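Local coordinates for protein 3-polyprenyl-4-hydroxybenzoate decarboxylase and related decarboxylases (Pelotomaculum thermopropionicum, PDB 6H6X) that binds prenylated FMN as a UbiD-class enzyme and probably catalyses the reversible decarboxylation of aromatic acids, acting on furan carboxylates, at residues I336-K341 against V363-H368; A306-T311 against K320-T325; G244-G249 against P271-T276. The protein carries 8 engineered substitutions. One frame throughout, in Å; residues are numbered along the deposited sequence.

Interaction 1: residues I336-K341 against V363-H368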
loop_
_atom_site.group_PDB
_atom_site.type_symbol
_atom_site.label_atom_id
_atom_site.label_comp_id
_atom_site.label_asym_id
_atom_site.label_seq_id
_atom_site.Cartn_x
_atom_site.Cartn_y
_atom_site.Cartn_z
ATOM N N ILE B 336 10.888 -11.691 1.144
ATOM C CA ILE B 336 11.171 -13.132 1.116
ATOM C C ILE B 336 10.412 -13.757 2.250
ATOM O O ILE B 336 10.556 -13.302 3.358
ATOM C CB ILE B 336 12.673 -13.429 1.248
ATOM C CG1 ILE B 336 13.403 -12.784 0.088
ATOM C CG2 ILE B 336 12.967 -14.937 1.197
ATOM C CD1 ILE B 336 14.872 -12.874 0.174
ATOM N N SER B 337 9.547 -14.727 1.963
ATOM C CA SER B 337 8.869 -15.517 3.019
ATOM C C SER B 337 9.606 -16.838 3.209
ATOM O O SER B 337 9.998 -17.476 2.249
ATOM C CB SER B 337 7.397 -15.791 2.683
ATOM O OG SER B 337 7.353 -16.561 1.543
ATOM N N ILE B 338 9.871 -17.197 4.455
ATOM C CA ILE B 338 10.454 -18.493 4.791
ATOM C C ILE B 338 9.616 -19.216 5.829
ATOM O O ILE B 338 8.904 -18.603 6.600
ATOM C CB ILE B 338 11.877 -18.353 5.318
ATOM C CG1 ILE B 338 11.961 -17.500 6.589
ATOM C CG2 ILE B 338 12.812 -17.830 4.236
ATOM C CD1 ILE B 338 13.402 -17.441 7.088
ATOM N N GLU B 339 9.660 -20.537 5.811
ATOM C CA GLU B 339 9.072 -21.349 6.886
ATOM C C GLU B 339 10.255 -21.619 7.765
ATOM O O GLU B 339 11.010 -22.549 7.528
ATOM C CB GLU B 339 8.426 -22.631 6.347
ATOM C CG GLU B 339 7.778 -23.514 7.412
ATOM C CD GLU B 339 7.247 -24.840 6.812
ATOM O OE1 GLU B 339 8.090 -25.632 6.337
ATOM O OE2 GLU B 339 6.008 -25.104 6.786
ATOM N N LYS B 340 10.461 -20.771 8.758
ATOM C CA LYS B 340 11.732 -20.793 9.486
ATOM C C LYS B 340 11.830 -22.020 10.436
ATOM O O LYS B 340 10.891 -22.266 11.174
ATOM C CB LYS B 340 11.941 -19.478 10.248
ATOM C CG LYS B 340 13.216 -19.459 11.070
ATOM C CD LYS B 340 13.681 -18.063 11.441
ATOM C CE LYS B 340 12.723 -17.395 12.393
ATOM N NZ LYS B 340 13.462 -16.468 13.278
ATOM N N LYS B 341 12.956 -22.747 10.397
ATOM C CA LYS B 341 13.261 -23.883 11.320
ATOM C C LYS B 341 14.379 -23.523 12.298
ATOM O O LYS B 341 14.300 -23.903 13.450
ATOM C CB LYS B 341 13.739 -25.143 10.593
ATOM C CG LYS B 341 12.962 -25.574 9.361
ATOM C CD LYS B 341 11.763 -26.427 9.649
ATOM C CE LYS B 341 11.554 -27.419 8.497
ATOM N NZ LYS B 341 10.286 -28.186 8.631
ATOM N N VAL B 363 16.057 -5.731 1.461
ATOM C CA VAL B 363 15.475 -7.062 1.572
ATOM C C VAL B 363 14.752 -7.135 2.895
ATOM O O VAL B 363 15.348 -6.799 3.930
ATOM C CB VAL B 363 16.560 -8.125 1.518
ATOM C CG1 VAL B 363 15.979 -9.538 1.527
ATOM C CG2 VAL B 363 17.391 -7.899 0.284
ATOM N N VAL B 364 13.477 -7.481 2.873
ATOM C CA VAL B 364 12.811 -7.915 4.069
ATOM C C VAL B 364 12.407 -9.394 4.093
ATOM O O VAL B 364 11.867 -9.917 3.095
ATOM C CB VAL B 364 11.756 -6.947 4.647
ATOM C CG1 VAL B 364 11.632 -5.588 3.959
ATOM C CG2 VAL B 364 10.495 -7.558 5.129
ATOM N N VAL B 365 12.700 -10.062 5.222
ATOM C CA VAL B 365 12.375 -11.503 5.393
ATOM C C VAL B 365 11.212 -11.619 6.373
ATOM O O VAL B 365 11.228 -10.992 7.397
ATOM C CB VAL B 365 13.578 -12.347 5.895
ATOM C CG1 VAL B 365 13.207 -13.841 5.989
ATOM C CG2 VAL B 365 14.773 -12.174 4.983
ATOM N N VAL B 366 10.188 -12.377 6.034
ATOM C CA VAL B 366 9.047 -12.577 6.903
ATOM C C VAL B 366 8.705 -14.076 6.992
ATOM O O VAL B 366 9.175 -14.878 6.195
ATOM C CB VAL B 366 7.805 -11.817 6.453
ATOM C CG1 VAL B 366 8.107 -10.328 6.438
ATOM C CG2 VAL B 366 7.371 -12.263 5.055
ATOM N N ASP B 367 7.886 -14.424 7.977
ATOM C CA ASP B 367 7.405 -15.778 8.125
ATOM C C ASP B 367 6.389 -16.142 7.019
ATOM O O ASP B 367 5.710 -15.278 6.453
ATOM C CB ASP B 367 6.787 -15.928 9.526
ATOM C CG ASP B 367 7.855 -15.838 10.647
ATOM O OD1 ASP B 367 8.822 -16.645 10.621
ATOM O OD2 ASP B 367 7.770 -14.946 11.524
ATOM N N HIS B 368 6.305 -17.440 6.735
ATOM C CA HIS B 368 5.444 -18.024 5.676
ATOM C C HIS B 368 4.000 -17.596 5.690
ATOM O O HIS B 368 3.380 -17.531 4.643
ATOM C CB HIS B 368 5.540 -19.585 5.648
ATOM C CG HIS B 368 5.044 -20.278 6.901
ATOM N ND1 HIS B 368 3.967 -21.146 6.905
ATOM C CD2 HIS B 368 5.492 -20.246 8.181
ATOM C CE1 HIS B 368 3.765 -21.599 8.134
ATOM N NE2 HIS B 368 4.686 -21.080 8.925
HETATM O O HOH W 1 7.991 -19.264 9.792
#
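Ile336, Ser337 and Ile338 run in parallel beside Val365, Val366 and Asp367, and the backbone does most of the joining. Ile336 N donates to Val364 O at 2.8 Å, Val366 N donates to Ile336 O at 2.9 Å, and Ile338 N returns to Val366 O at 3.0 Å. Ile336 and Val366 thus each spend both N-H and carbonyl on the neighbouring strand. Just past its strand's end, His368 N still reaches Ile338 O through a bent, weak bond.

The apolar contacts lie along one side of the pair. Ile336 CD1 meets Val363 CG1 at 3.8 Å. With CG1 held between its backbone N and carbonyl carbon (chi1 60°), Ile338 sets CG1 3.9 Å from Val365 CG1, and chi2 (178°, anti) brings CD1 to 3.8 Å from that methyl. Helix 345-356 covers this side, Ala353 resting on Ile336 and Ile350 on Val365. On the other face Ser337 and Val366 both touch Ile372.

Beyond the strand, Glu339 places CG over one face of the His368 ring, offset toward the rim and 4.2 Å from its centroid, a CH-pi contact; its carboxylate plane stands 78° from that of the ring. A water accepts from Lys340 N and donates to Asp367 OD1 at 2.9 Å. Asp367 OD2 bonds to Ile421 N, while Lys340 NZ makes a salt bridge to Glu343 and a bond to Thr420, a calcium-site residue.

Strand 333-338, helix 345-356 and strand 362-367 thus form a beta-alpha-beta unit, its strands adjacent and parallel in the sheet of the UbiD C-terminal domain.

Interaction 2: residues A306-T311 against K320-T325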
loop_
_atom_site.group_PDB
_atom_site.type_symbol
_atom_site.label_atom_id
_atom_site.label_comp_id
_atom_site.label_asym_id
_atom_site.label_seq_id
_atom_site.Cartn_x
_atom_site.Cartn_y
_atom_site.Cartn_z
ATOM N N ALA B 306 12.043 -15.148 -10.672
ATOM C CA ALA B 306 12.339 -16.569 -10.900
ATOM C C ALA B 306 13.760 -16.898 -10.525
ATOM O O ALA B 306 14.005 -17.902 -9.897
ATOM C CB ALA B 306 12.103 -16.951 -12.338
ATOM N N VAL B 307 14.682 -16.053 -10.942
ATOM C CA VAL B 307 16.090 -16.184 -10.594
ATOM C C VAL B 307 16.339 -15.994 -9.116
ATOM O O VAL B 307 17.110 -16.736 -8.546
ATOM C CB VAL B 307 16.970 -15.190 -11.388
ATOM C CG1 VAL B 307 18.387 -15.062 -10.805
ATOM C CG2 VAL B 307 17.035 -15.637 -12.852
ATOM N N LEU B 308 15.687 -15.003 -8.497
ATOM C CA LEU B 308 15.787 -14.779 -7.090
ATOM C C LEU B 308 15.294 -16.003 -6.252
ATOM O O LEU B 308 15.957 -16.388 -5.269
ATOM C CB LEU B 308 15.032 -13.518 -6.688
ATOM C CG LEU B 308 14.859 -13.234 -5.189
ATOM C CD1 LEU B 308 16.218 -12.863 -4.605
ATOM C CD2 LEU B 308 13.863 -12.080 -4.962
ATOM N N LEU B 309 14.137 -16.573 -6.602
ATOM C CA LEU B 309 13.629 -17.772 -5.916
ATOM C C LEU B 309 14.642 -18.894 -5.928
ATOM O O LEU B 309 14.903 -19.503 -4.879
ATOM C CB LEU B 309 12.341 -18.306 -6.531
ATOM C CG LEU B 309 11.650 -19.465 -5.786
ATOM C CD1 LEU B 309 11.345 -19.125 -4.319
ATOM C CD2 LEU B 309 10.349 -19.810 -6.497
ATOM N N GLN B 310 15.203 -19.176 -7.103
ATOM C CA GLN B 310 16.226 -20.227 -7.237
ATOM C C GLN B 310 17.451 -19.962 -6.371
ATOM O O GLN B 310 17.869 -20.848 -5.618
ATOM C CB GLN B 310 16.717 -20.407 -8.683
ATOM C CG GLN B 310 15.939 -21.424 -9.489
ATOM C CD GLN B 310 16.440 -21.512 -10.923
ATOM O OE1 GLN B 310 16.753 -20.483 -11.556
ATOM N NE2 GLN B 310 16.525 -22.744 -11.453
ATOM N N THR B 311 18.028 -18.772 -6.482
ATOM C CA THR B 311 19.219 -18.454 -5.705
ATOM C C THR B 311 19.004 -18.571 -4.197
ATOM O O THR B 311 19.859 -19.076 -3.487
ATOM C CB THR B 311 19.699 -17.022 -5.941
ATOM O OG1 THR B 311 19.662 -16.721 -7.333
ATOM C CG2 THR B 311 21.156 -16.859 -5.398
ATOM N N LYS B 320 9.542 -20.162 1.033
ATOM C CA LYS B 320 8.249 -20.415 0.400
ATOM C C LYS B 320 8.054 -19.516 -0.859
ATOM O O LYS B 320 7.544 -19.990 -1.882
ATOM C CB LYS B 320 7.127 -20.161 1.388
ATOM N N ASN B 321 8.387 -18.217 -0.777
ATOM C CA ASN B 321 8.145 -17.304 -1.905
ATOM C C ASN B 321 9.043 -16.070 -1.879
ATOM O O ASN B 321 9.694 -15.775 -0.861
ATOM C CB ASN B 321 6.680 -16.879 -1.920
ATOM C CG ASN B 321 6.095 -16.774 -3.361
ATOM O OD1 ASN B 321 6.809 -16.715 -4.420
ATOM N ND2 ASN B 321 4.783 -16.785 -3.397
ATOM N N VAL B 322 9.099 -15.379 -3.010
ATOM C CA VAL B 322 9.834 -14.125 -3.166
ATOM C C VAL B 322 8.977 -13.166 -3.987
ATOM O O VAL B 322 8.136 -13.600 -4.777
ATOM C CB VAL B 322 11.186 -14.365 -3.821
ATOM C CG1 VAL B 322 11.972 -15.439 -3.056
ATOM C CG2 VAL B 322 11.049 -14.783 -5.275
ATOM N N HIS B 323 9.138 -11.878 -3.719
ATOM C CA HIS B 323 8.462 -10.807 -4.432
ATOM C C HIS B 323 9.423 -9.588 -4.540
ATOM O O HIS B 323 9.960 -9.084 -3.531
ATOM C CB HIS B 323 7.223 -10.411 -3.669
ATOM C CG HIS B 323 6.421 -9.328 -4.310
ATOM N ND1 HIS B 323 5.733 -8.385 -3.581
ATOM C CD2 HIS B 323 6.154 -9.064 -5.609
ATOM C CE1 HIS B 323 5.078 -7.582 -4.403
ATOM N NE2 HIS B 323 5.309 -7.981 -5.644
ATOM N N LEU B 324 9.642 -9.134 -5.755
ATOM C CA LEU B 324 10.218 -7.822 -6.022
ATOM C C LEU B 324 9.103 -6.809 -6.128
ATOM O O LEU B 324 8.323 -6.854 -7.060
ATOM C CB LEU B 324 11.067 -7.854 -7.287
ATOM C CG LEU B 324 12.280 -8.750 -7.178
ATOM C CD1 LEU B 324 12.939 -8.997 -8.530
ATOM C CD2 LEU B 324 13.298 -8.157 -6.201
ATOM N N THR B 325 9.001 -5.909 -5.151
ATOM C CA THR B 325 7.860 -5.000 -5.044
ATOM C C THR B 325 7.829 -3.884 -6.120
ATOM O O THR B 325 8.864 -3.436 -6.597
ATOM C CB THR B 325 7.850 -4.225 -3.688
ATOM O OG1 THR B 325 8.985 -3.299 -3.637
ATOM C CG2 THR B 325 7.850 -5.188 -2.510
#
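Leu308 and Leu309 both hold CG anti to the backbone N, and chi2 (70° and 56°) then turns their methyls to Val322 of the strand. This is a helix laid on a beta-sheet: helix 294-315 packs against strand 319-324, within this chain the outermost strand on that side of the mixed sheet in the UbiD C-terminal domain. The local axes come within 8.1 Å and their directions differ by 140°, so the chain leaves the helix and comes back along the sheet edge at a marked slant to antiparallel.

Val322 is the hub. Leu308 slides past it in the opposite direction, with CD2 3.7 Å from Val322 CB. Leu309 crosses it at a slant, its CD1 3.9 Å from Val322 CG1. Val322 CG2 sits 3.8 Å from Leu309 N and close to Leu308 CD2 as well, so both leucines share the valine. Further along the strand, Leu324 adds a looser contact through its CD2, 4.2 Å from CD2 of Leu308. No hydrogen bond joins the two segments, so van der Waals packing, mostly between apolar side chains, carries the contact.

Around it, Leu308 also touches Ala353 and Ser356 of helix 345-356, and Leu309 reaches Leu79 of helix 75-87. Leu324 N bonds to Glu305 OE2, a second tie between strand and helix, while Thr325 OG1 bonds to Glu379 of the second subunit.

The strand is not regular at its start: Lys320 and Asn321 both face Ser337 of the next strand, a classic beta bulge. Just there Leu309 CD1 approaches Asn321 CA at 4.4 Å, and the Asn321 side chain folds back on its own strand, where OD1 accepts a weak bond from Val322 N at 3.0 Å.

Interaction 3: residues G244-G249 against P271-T276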
loop_
_atom_site.group_PDB
_atom_site.type_symbol
_atom_site.label_atom_id
_atom_site.label_comp_id
_atom_site.label_asym_id
_atom_site.label_seq_id
_atom_site.Cartn_x
_atom_site.Cartn_y
_atom_site.Cartn_z
ATOM N N GLY B 244 16.907 -4.419 -39.955
ATOM C CA GLY B 244 17.935 -3.429 -40.136
ATOM C C GLY B 244 19.283 -3.823 -39.630
ATOM O O GLY B 244 19.602 -5.009 -39.450
ATOM N N LYS B 245 20.100 -2.816 -39.381
ATOM C CA LYS B 245 21.446 -3.081 -38.896
ATOM C C LYS B 245 21.950 -1.961 -38.018
ATOM O O LYS B 245 21.609 -0.800 -38.227
ATOM C CB LYS B 245 22.370 -3.330 -40.081
ATOM C CG LYS B 245 22.421 -2.200 -41.091
ATOM C CD LYS B 245 22.922 -2.666 -42.463
ATOM C CE LYS B 245 22.570 -1.657 -43.563
ATOM N NZ LYS B 245 23.272 -1.885 -44.859
ATOM N N ILE B 246 22.726 -2.321 -37.010
ATOM C CA ILE B 246 23.336 -1.336 -36.150
ATOM C C ILE B 246 24.664 -0.957 -36.839
ATOM O O ILE B 246 25.464 -1.828 -37.153
ATOM C CB ILE B 246 23.575 -1.856 -34.721
ATOM C CG1 ILE B 246 22.332 -2.536 -34.122
ATOM C CG2 ILE B 246 23.990 -0.697 -33.808
ATOM C CD1 ILE B 246 22.651 -3.237 -32.820
ATOM N N LEU B 247 24.879 0.330 -37.076
ATOM C CA LEU B 247 25.977 0.788 -37.929
ATOM C C LEU B 247 27.281 0.811 -37.157
ATOM O O LEU B 247 27.324 1.317 -36.031
ATOM C CB LEU B 247 25.690 2.184 -38.480
ATOM C CG LEU B 247 24.421 2.313 -39.337
ATOM C CD1 LEU B 247 24.198 3.754 -39.790
ATOM C CD2 LEU B 247 24.458 1.379 -40.535
ATOM N N PRO B 248 28.362 0.274 -37.759
ATOM C CA PRO B 248 29.645 0.255 -37.017
ATOM C C PRO B 248 30.215 1.672 -36.815
ATOM O O PRO B 248 30.155 2.486 -37.734
ATOM C CB PRO B 248 30.550 -0.602 -37.905
ATOM C CG PRO B 248 30.019 -0.398 -39.288
ATOM C CD PRO B 248 28.546 -0.065 -39.185
ATOM N N GLY B 249 30.686 1.984 -35.610
ATOM C CA GLY B 249 31.310 3.277 -35.335
ATOM C C GLY B 249 30.383 4.472 -35.132
ATOM O O GLY B 249 30.691 5.354 -34.323
ATOM N N PRO B 271 24.523 4.058 -30.290
ATOM C CA PRO B 271 24.455 3.469 -31.627
ATOM C C PRO B 271 23.205 3.814 -32.373
ATOM O O PRO B 271 22.249 4.354 -31.814
ATOM C CB PRO B 271 24.548 1.979 -31.363
ATOM C CG PRO B 271 25.421 1.915 -30.159
ATOM C CD PRO B 271 24.968 3.068 -29.298
ATOM N N VAL B 272 23.232 3.487 -33.653
ATOM C CA VAL B 272 22.179 3.844 -34.588
ATOM C C VAL B 272 21.818 2.608 -35.430
ATOM O O VAL B 272 22.675 1.881 -35.842
ATOM C CB VAL B 272 22.652 4.988 -35.513
ATOM C CG1 VAL B 272 21.608 5.321 -36.559
ATOM C CG2 VAL B 272 22.952 6.229 -34.683
ATOM N N VAL B 273 20.536 2.405 -35.667
ATOM C CA VAL B 273 20.034 1.364 -36.499
ATOM C C VAL B 273 19.539 2.029 -37.760
ATOM O O VAL B 273 18.731 2.948 -37.675
ATOM C CB VAL B 273 18.806 0.648 -35.847
ATOM C CG1 VAL B 273 18.157 -0.342 -36.813
ATOM C CG2 VAL B 273 19.219 -0.067 -34.570
ATOM N N GLU B 274 20.015 1.558 -38.911
ATOM C CA GLU B 274 19.429 1.879 -40.217
ATOM C C GLU B 274 18.447 0.773 -40.566
ATOM O O GLU B 274 18.802 -0.410 -40.539
ATOM C CB GLU B 274 20.524 1.961 -41.295
ATOM C CG GLU B 274 20.027 2.078 -42.743
ATOM C CD GLU B 274 21.150 2.383 -43.762
ATOM O OE1 GLU B 274 21.309 1.619 -44.749
ATOM O OE2 GLU B 274 21.885 3.388 -43.592
ATOM N N VAL B 275 17.231 1.142 -40.944
ATOM C CA VAL B 275 16.214 0.145 -41.255
ATOM C C VAL B 275 16.178 -0.106 -42.765
ATOM O O VAL B 275 16.144 0.846 -43.565
ATOM C CB VAL B 275 14.832 0.406 -40.573
ATOM C CG1 VAL B 275 14.829 1.634 -39.701
ATOM C CG2 VAL B 275 13.632 0.376 -41.516
ATOM N N THR B 276 16.230 -1.395 -43.122
ATOM C CA THR B 276 16.273 -1.855 -44.507
ATOM C C THR B 276 14.969 -2.484 -44.993
ATOM O O THR B 276 14.816 -2.713 -46.183
ATOM C CB THR B 276 17.424 -2.834 -44.711
ATOM O OG1 THR B 276 17.268 -3.970 -43.852
ATOM C CG2 THR B 276 18.763 -2.145 -44.377
#
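Lys245 and Glu274 face each other as a hydrogen-bonded antiparallel pair, part of the beta-sheet of the Rift-related, FMN-binding domain. Lys245 N donates to Glu274 O at 3.0 Å and Glu274 N to Lys245 O at 2.9 Å; Leu247 N adds a straighter bond to Val272 O. Lys245 CG sits between the backbone N and the carbonyl carbon (chi1 57°), and the extended chain beyond lies beside that of Glu274, with CE 3.7 Å from Glu274 OE1. Lys245 NZ stays 4.0 Å from Glu274 OE1, too far for a salt bridge though the charges probably attract. Lys245 CE also touches Thr276 CG2. An alanine at Lys245 would probably leave the Glu274 carboxylate without its nearby positive charge and open a gap beside the Thr276 methyl.

On the other face Ile246 puts CG2 3.7 Å from Pro271 CB and CG1 4.0 Å from Val273 CG2. Phe174 of helix 169-179 touches both Ile246 and Pro271, and Ile186 packs on Ile246 and Val273. Further out, Thr229 bonds to Thr276 OG1. Gly244 and Val275 form a non-hydrogen-bonded pair, and Gly244 CA lies 3.2 Å from Glu274 O, where a CB would clash with that oxygen.

In the fold
Along the chain the order is interaction 3, then 2, then 1, each closing before the next opens. Interactions 1 and 2 share the mixed sheet of the C-terminal domain: their centres are about 11 Å apart, and they meet where strands 319-324 and 333-338 pair as neighbours, through probable backbone bonds between Ser337 and both Lys320 and Asn321. Interaction 3, on the opposite side of the chain's centre, has its centre about 48 Å from that of interaction 1 and about 37 Å from that of interaction 2. It joins two strands of the Rift-related domain, which holds most of the flavin pocket, while interactions 1 and 2 tie together helices and strands of the C-terminal domain.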